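Local coordinates for protein mediator of RNA polymerase II transcription subunit 6 (Schizosaccharomyces pombe, PDB 4H61) that serves as a subunit of the Mediator complex, the coactivator that conveys signals from gene-specific regulatory proteins to the RNA polymerase II transcription machinery, at residues Gln10-Glu15 with Cys106-Tyr111; Ile71-Ile76 with Trp84-Gln89. One frame throughout, in Å; residues are numbered along the deposited sequence.

Interaction 1. Residues Gln10-Glu15 with Cys106-Tyr111; sequences QWRMPE and CNENIY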
loop_
_atom_site.group_PDB
_atom_site.type_symbol
_atom_site.label_atom_id
_atom_site.label_comp_id
_atom_site.label_asym_id
_atom_site.label_seq_id
_atom_site.Cartn_x
_atom_site.Cartn_y
_atom_site.Cartn_z
ATOM N N GLN A 10 10.250 -8.004 12.215
ATOM C CA GLN A 10 8.941 -7.452 12.515
ATOM C C GLN A 10 9.193 -6.110 13.172
ATOM O O GLN A 10 10.155 -5.943 13.922
ATOM C CB GLN A 10 8.179 -8.343 13.490
ATOM C CG GLN A 10 7.679 -9.651 12.907
ATOM C CD GLN A 10 6.885 -10.456 13.924
ATOM O OE1 GLN A 10 6.866 -10.121 15.110
ATOM N NE2 GLN A 10 6.223 -11.514 13.463
ATOM N N TRP A 11 8.325 -5.155 12.898
ATOM C CA TRP A 11 8.513 -3.808 13.400
ATOM C C TRP A 11 7.268 -3.439 14.195
ATOM O O TRP A 11 6.160 -3.848 13.850
ATOM C CB TRP A 11 8.751 -2.854 12.219
ATOM C CG TRP A 11 8.856 -1.383 12.547
ATOM C CD1 TRP A 11 9.995 -0.683 12.854
ATOM C CD2 TRP A 11 7.782 -0.425 12.564
ATOM N NE1 TRP A 11 9.693 0.646 13.073
ATOM C CE2 TRP A 11 8.345 0.830 12.898
ATOM C CE3 TRP A 11 6.402 -0.510 12.341
ATOM C CZ2 TRP A 11 7.572 1.992 13.011
ATOM C CZ3 TRP A 11 5.635 0.647 12.451
ATOM C CH2 TRP A 11 6.225 1.880 12.784
ATOM N N ARG A 12 7.457 -2.702 15.280
ATOM C CA ARG A 12 6.339 -2.250 16.089
ATOM C C ARG A 12 6.740 -1.008 16.866
ATOM O O ARG A 12 7.754 -1.014 17.564
ATOM C CB ARG A 12 5.898 -3.351 17.054
ATOM C CG ARG A 12 4.722 -2.970 17.927
ATOM C CD ARG A 12 4.384 -4.080 18.907
ATOM N NE ARG A 12 3.394 -3.656 19.898
ATOM C CZ ARG A 12 2.268 -4.314 20.161
ATOM N NH1 ARG A 12 1.982 -5.434 19.510
ATOM N NH2 ARG A 12 1.430 -3.852 21.078
ATOM N N MET A 13 5.947 0.052 16.751
ATOM C CA MET A 13 6.264 1.308 17.426
ATOM C C MET A 13 5.116 1.797 18.325
ATOM O O MET A 13 4.410 2.748 17.984
ATOM C CB MET A 13 6.659 2.370 16.391
ATOM C CG MET A 13 7.280 3.626 16.984
ATOM S SD MET A 13 7.860 4.795 15.735
ATOM C CE MET A 13 9.475 4.112 15.351
ATOM N N PRO A 14 4.941 1.152 19.492
ATOM C CA PRO A 14 3.809 1.398 20.405
ATOM C C PRO A 14 3.648 2.866 20.804
ATOM O O PRO A 14 2.527 3.317 21.047
ATOM C CB PRO A 14 4.168 0.566 21.641
ATOM C CG PRO A 14 5.097 -0.481 21.149
ATOM C CD PRO A 14 5.885 0.162 20.042
ATOM N N GLU A 15 4.759 3.596 20.860
ATOM C CA GLU A 15 4.753 4.994 21.289
ATOM C C GLU A 15 4.075 5.911 20.273
ATOM O O GLU A 15 3.661 7.019 20.605
ATOM C CB GLU A 15 6.181 5.479 21.591
ATOM C CG GLU A 15 7.180 5.340 20.434
ATOM C CD GLU A 15 7.840 3.961 20.354
ATOM O OE1 GLU A 15 7.220 2.968 20.790
ATOM O OE2 GLU A 15 8.984 3.870 19.850
ATOM N N CYS A 106 -0.583 -6.608 11.879
ATOM C CA CYS A 106 -1.355 -7.428 12.795
ATOM C C CYS A 106 -1.000 -7.073 14.233
ATOM O O CYS A 106 0.146 -7.242 14.651
ATOM C CB CYS A 106 -1.062 -8.903 12.524
ATOM S SG CYS A 106 -2.218 -10.038 13.283
ATOM N N ASN A 107 -1.983 -6.579 14.980
ATOM C CA ASN A 107 -1.764 -6.131 16.356
ATOM C C ASN A 107 -0.617 -5.142 16.480
ATOM O O ASN A 107 0.217 -5.272 17.371
ATOM C CB ASN A 107 -1.524 -7.319 17.292
ATOM C CG ASN A 107 -2.767 -8.147 17.510
ATOM O OD1 ASN A 107 -2.978 -9.155 16.834
ATOM N ND2 ASN A 107 -3.603 -7.726 18.455
ATOM N N GLU A 108 -0.574 -4.177 15.567
ATOM C CA GLU A 108 0.456 -3.132 15.543
ATOM C C GLU A 108 1.840 -3.649 15.119
ATOM O O GLU A 108 2.818 -2.893 15.083
ATOM C CB GLU A 108 0.507 -2.377 16.876
ATOM C CG GLU A 108 -0.816 -1.721 17.229
ATOM C CD GLU A 108 -1.090 -1.699 18.717
ATOM O OE1 GLU A 108 -0.205 -1.256 19.481
ATOM O OE2 GLU A 108 -2.194 -2.130 19.121
ATOM N N ASN A 109 1.904 -4.936 14.790
ATOM C CA ASN A 109 3.108 -5.539 14.250
ATOM C C ASN A 109 3.077 -5.527 12.735
ATOM O O ASN A 109 2.133 -6.030 12.121
ATOM C CB ASN A 109 3.240 -6.979 14.726
ATOM C CG ASN A 109 4.178 -7.119 15.885
ATOM O OD1 ASN A 109 3.916 -6.614 16.978
ATOM N ND2 ASN A 109 5.289 -7.815 15.663
ATOM N N ILE A 110 4.107 -4.951 12.132
ATOM C CA ILE A 110 4.223 -4.970 10.691
ATOM C C ILE A 110 5.307 -5.956 10.256
ATOM O O ILE A 110 6.398 -5.986 10.826
ATOM C CB ILE A 110 4.533 -3.573 10.133
ATOM C CG1 ILE A 110 3.605 -2.536 10.763
ATOM C CG2 ILE A 110 4.414 -3.566 8.611
ATOM C CD1 ILE A 110 3.717 -1.151 10.145
ATOM N N TYR A 111 4.987 -6.766 9.251
ATOM C CA TYR A 111 5.939 -7.692 8.658
ATOM C C TYR A 111 5.459 -8.092 7.261
ATOM O O TYR A 111 4.267 -7.985 6.960
ATOM C CB TYR A 111 6.123 -8.927 9.550
ATOM C CG TYR A 111 4.831 -9.600 9.973
ATOM C CD1 TYR A 111 4.223 -10.559 9.162
ATOM C CD2 TYR A 111 4.222 -9.287 11.186
ATOM C CE1 TYR A 111 3.034 -11.183 9.546
ATOM C CE2 TYR A 111 3.036 -9.905 11.577
ATOM C CZ TYR A 111 2.448 -10.853 10.752
ATOM O OH TYR A 111 1.270 -11.468 11.131
#
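A single antiparallel bridge between Trp11 and Ile110 ties the N-terminal segment Gln10-Glu15 to 109-112, the outermost strand, entered through a type I' turn from Cys106 to Asn109. Two backbone bonds make this hydrogen-bonded pair: Trp11 N reaches Ile110 O at 2.9 Å, and Ile110 N returns to Trp11 O at the same length. With CG anti to the backbone N (chi1 175°), the indole starts out beside the carbonyl carbon and lies alongside Ile110, whose CD1 is 3.5 Å from Trp11 CZ3. Tyr31 of helix 28-33 meets the indole ring and hydrogen-bonds through its OH with Glu108 O and Met13 N. Arg12 stretches out over the turn. Arg12 NH1 makes a weak hydrogen bond of 3.4 Å to Asn109 OD1, which sits at the guanidinium edge, while Glu108 OE1 lies over one face, 3.5 Å from Arg12 NH2, a salt bridge of charges alone. On the other branch of the amide, Asn109 ND2 lies 2.8 Å from Gln10 OE1. An alanine in place of Asn109 would probably leave Arg12 NH1 without this acceptor and Gln10 OE1 without its amide neighbour. Met13 takes the N-cap position before helix 14-19, and the whole is an extended N-terminal segment docked on the edge of an antiparallel sheet.

Interaction 2. Residues Ile71-Ile76 with Trp84-Gln89; sequences IQFVII and WVIQKQ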
loop_
_atom_site.group_PDB
_atom_site.type_symbol
_atom_site.label_atom_id
_atom_site.label_comp_id
_atom_site.label_asym_id
_atom_site.label_seq_id
_atom_site.Cartn_x
_atom_site.Cartn_y
_atom_site.Cartn_z
ATOM N N ILE A 71 6.178 3.308 -7.710
ATOM C CA ILE A 71 5.911 2.561 -6.477
ATOM C C ILE A 71 4.740 3.160 -5.682
ATOM O O ILE A 71 4.660 4.379 -5.487
ATOM C CB ILE A 71 7.161 2.502 -5.566
ATOM C CG1 ILE A 71 8.329 1.838 -6.300
ATOM C CG2 ILE A 71 6.864 1.762 -4.274
ATOM C CD1 ILE A 71 7.973 0.539 -6.928
ATOM N N GLN A 72 3.828 2.304 -5.233
ATOM C CA GLN A 72 2.666 2.758 -4.473
ATOM C C GLN A 72 2.363 1.792 -3.345
ATOM O O GLN A 72 2.616 0.590 -3.460
ATOM C CB GLN A 72 1.422 2.889 -5.366
ATOM C CG GLN A 72 1.590 3.808 -6.568
ATOM C CD GLN A 72 0.279 4.071 -7.323
ATOM O OE1 GLN A 72 -0.640 3.235 -7.337
ATOM N NE2 GLN A 72 0.194 5.243 -7.955
ATOM N N PHE A 73 1.817 2.327 -2.259
ATOM C CA PHE A 73 1.331 1.506 -1.160
ATOM C C PHE A 73 -0.164 1.724 -0.990
ATOM O O PHE A 73 -0.627 2.860 -0.882
ATOM C CB PHE A 73 2.061 1.854 0.135
ATOM C CG PHE A 73 3.528 1.540 0.097
ATOM C CD1 PHE A 73 3.982 0.256 0.376
ATOM C CD2 PHE A 73 4.452 2.519 -0.239
ATOM C CE1 PHE A 73 5.332 -0.042 0.332
ATOM C CE2 PHE A 73 5.813 2.229 -0.285
ATOM C CZ PHE A 73 6.253 0.948 0.002
ATOM N N VAL A 74 -0.924 0.638 -0.983
ATOM C CA VAL A 74 -2.362 0.745 -0.814
ATOM C C VAL A 74 -2.856 -0.273 0.196
ATOM O O VAL A 74 -2.222 -1.311 0.420
ATOM C CB VAL A 74 -3.123 0.556 -2.152
ATOM C CG1 VAL A 74 -2.621 1.539 -3.197
ATOM C CG2 VAL A 74 -2.981 -0.877 -2.653
ATOM N N ILE A 75 -3.987 0.041 0.814
ATOM C CA ILE A 75 -4.652 -0.882 1.716
ATOM C C ILE A 75 -5.581 -1.760 0.896
ATOM O O ILE A 75 -6.400 -1.257 0.121
ATOM C CB ILE A 75 -5.455 -0.112 2.765
ATOM C CG1 ILE A 75 -4.521 0.819 3.547
ATOM C CG2 ILE A 75 -6.197 -1.076 3.683
ATOM C CD1 ILE A 75 -5.235 1.846 4.381
ATOM N N ILE A 76 -5.443 -3.073 1.045
ATOM C CA ILE A 76 -6.253 -4.002 0.256
ATOM C C ILE A 76 -7.100 -4.924 1.126
ATOM O O ILE A 76 -7.822 -5.772 0.609
ATOM C CB ILE A 76 -5.390 -4.860 -0.680
ATOM C CG1 ILE A 76 -4.535 -5.840 0.140
ATOM C CG2 ILE A 76 -4.539 -3.970 -1.570
ATOM C CD1 ILE A 76 -3.571 -6.653 -0.689
ATOM N N TRP A 84 -4.782 -4.924 9.163
ATOM C CA TRP A 84 -4.929 -4.316 7.856
ATOM C C TRP A 84 -3.848 -4.943 7.001
ATOM O O TRP A 84 -2.790 -5.314 7.514
ATOM C CB TRP A 84 -4.722 -2.810 7.929
ATOM C CG TRP A 84 -5.801 -2.093 8.653
ATOM C CD1 TRP A 84 -6.901 -1.493 8.105
ATOM C CD2 TRP A 84 -5.898 -1.895 10.067
ATOM N NE1 TRP A 84 -7.673 -0.930 9.093
ATOM C CE2 TRP A 84 -7.081 -1.165 10.306
ATOM C CE3 TRP A 84 -5.100 -2.265 11.155
ATOM C CZ2 TRP A 84 -7.482 -0.797 11.588
ATOM C CZ3 TRP A 84 -5.499 -1.899 12.423
ATOM C CH2 TRP A 84 -6.680 -1.172 12.630
ATOM N N VAL A 85 -4.116 -5.081 5.708
ATOM C CA VAL A 85 -3.136 -5.642 4.790
ATOM C C VAL A 85 -2.775 -4.628 3.719
ATOM O O VAL A 85 -3.654 -4.052 3.067
ATOM C CB VAL A 85 -3.647 -6.925 4.127
ATOM C CG1 VAL A 85 -2.641 -7.425 3.089
ATOM C CG2 VAL A 85 -3.914 -7.986 5.178
ATOM N N ILE A 86 -1.472 -4.422 3.542
ATOM C CA ILE A 86 -0.960 -3.384 2.657
ATOM C C ILE A 86 -0.193 -4.007 1.511
ATOM O O ILE A 86 0.522 -4.986 1.706
ATOM C CB ILE A 86 -0.033 -2.432 3.429
ATOM C CG1 ILE A 86 -0.820 -1.716 4.529
ATOM C CG2 ILE A 86 0.621 -1.428 2.499
ATOM C CD1 ILE A 86 0.032 -0.883 5.432
ATOM N N GLN A 87 -0.349 -3.446 0.316
ATOM C CA GLN A 87 0.339 -3.956 -0.860
ATOM C C GLN A 87 1.238 -2.907 -1.496
ATOM O O GLN A 87 0.802 -1.784 -1.771
ATOM C CB GLN A 87 -0.681 -4.432 -1.885
ATOM C CG GLN A 87 -0.130 -4.594 -3.281
ATOM C CD GLN A 87 -1.145 -5.209 -4.222
ATOM O OE1 GLN A 87 -1.715 -6.260 -3.924
ATOM N NE2 GLN A 87 -1.388 -4.553 -5.359
ATOM N N LYS A 88 2.498 -3.276 -1.710
ATOM C CA LYS A 88 3.424 -2.468 -2.494
ATOM C C LYS A 88 3.218 -2.862 -3.944
ATOM O O LYS A 88 3.196 -4.049 -4.268
ATOM C CB LYS A 88 4.873 -2.724 -2.055
ATOM C CG LYS A 88 5.972 -2.145 -2.960
ATOM C CD LYS A 88 7.151 -1.682 -2.097
ATOM C CE LYS A 88 8.527 -2.043 -2.645
ATOM N NZ LYS A 88 9.015 -3.368 -2.163
ATOM N N GLN A 89 3.047 -1.871 -4.812
ATOM C CA GLN A 89 2.794 -2.143 -6.218
ATOM C C GLN A 89 3.468 -1.111 -7.122
ATOM O O GLN A 89 3.672 0.037 -6.736
ATOM C CB GLN A 89 1.289 -2.158 -6.484
ATOM C CG GLN A 89 0.660 -0.767 -6.586
ATOM C CD GLN A 89 -0.854 -0.787 -6.442
ATOM O OE1 GLN A 89 -1.439 -1.788 -6.023
ATOM N NE2 GLN A 89 -1.495 0.324 -6.793
#
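Gln72 and Gln89 face each other across the beta hairpin of strands 70-79 and 83-91, doubly joined by their backbones and again by their side chains. Gln72 N donates to Gln89 O at 2.7 Å and Gln89 N to Gln72 O at 2.8 Å. The same pattern recurs at Val74 and Gln87, and Ile76 N adds a nearly straight bond of 2.9 Å to Val85 O. Between these lie the non-hydrogen-bonded pairs Phe73-Lys88 and Ile75-Ile86, whose side chains share the other face of the sheet. There the aliphatic part of Lys88 runs beside the Phe73 ring, its CD 3.4 Å from Phe73 CE1, while Ile86 CG2 comes to the ring's edge. Toward the turn that joins the strands, Ile76 CD1 rests 3.8 Å from Gln87 CB, the two side chains crossing at about a right angle.

Helix 28-33 covers the Phe73 face: Phe32 meets the Phe73 ring and also touches Ile86, and Leu29 touches Ile75 and Ile86. Behind the glutamines, Leu65 O and Asn43 OD1 both accept from Gln72 NE2, which fixes the turn of that amide and presents OE1 to the hairpin partner. CG of Gln89 lies between the backbone N and the carbonyl carbon (chi1 78°), and the extended chain beyond it carries the amide to Gln72. Gln89 NE2 donates to Gln72 OE1 at 3.1 Å with the amide planes 29° apart, and Gln89 OE1 accepts from Gln87 NE2 at 2.8 Å.

Overall arrangement
Both contacts belong to the same four-stranded antiparallel sheet, but at different places in it. Interaction 2 pairs its first two strands near the centre of the chain, with half of the touching residues buried; interaction 1 is a surface contact on 109-112, at the other margin, and the centres of the two contacts lie about 16 Å apart. Along the chain, the hairpin is nested inside the loop that interaction 1 closes. Pairing is continuous in 71-76 with 84-89, backed by glutamine amides and apolar packing, whereas 10-15 with 106-111 has one bridge, to which Arg12 adds a salt bridge and a weak hydrogen bond. Helix 28-33 connects them: Phe32 touches Ile110 in interaction 1 and both Phe73 and Ile86 in interaction 2.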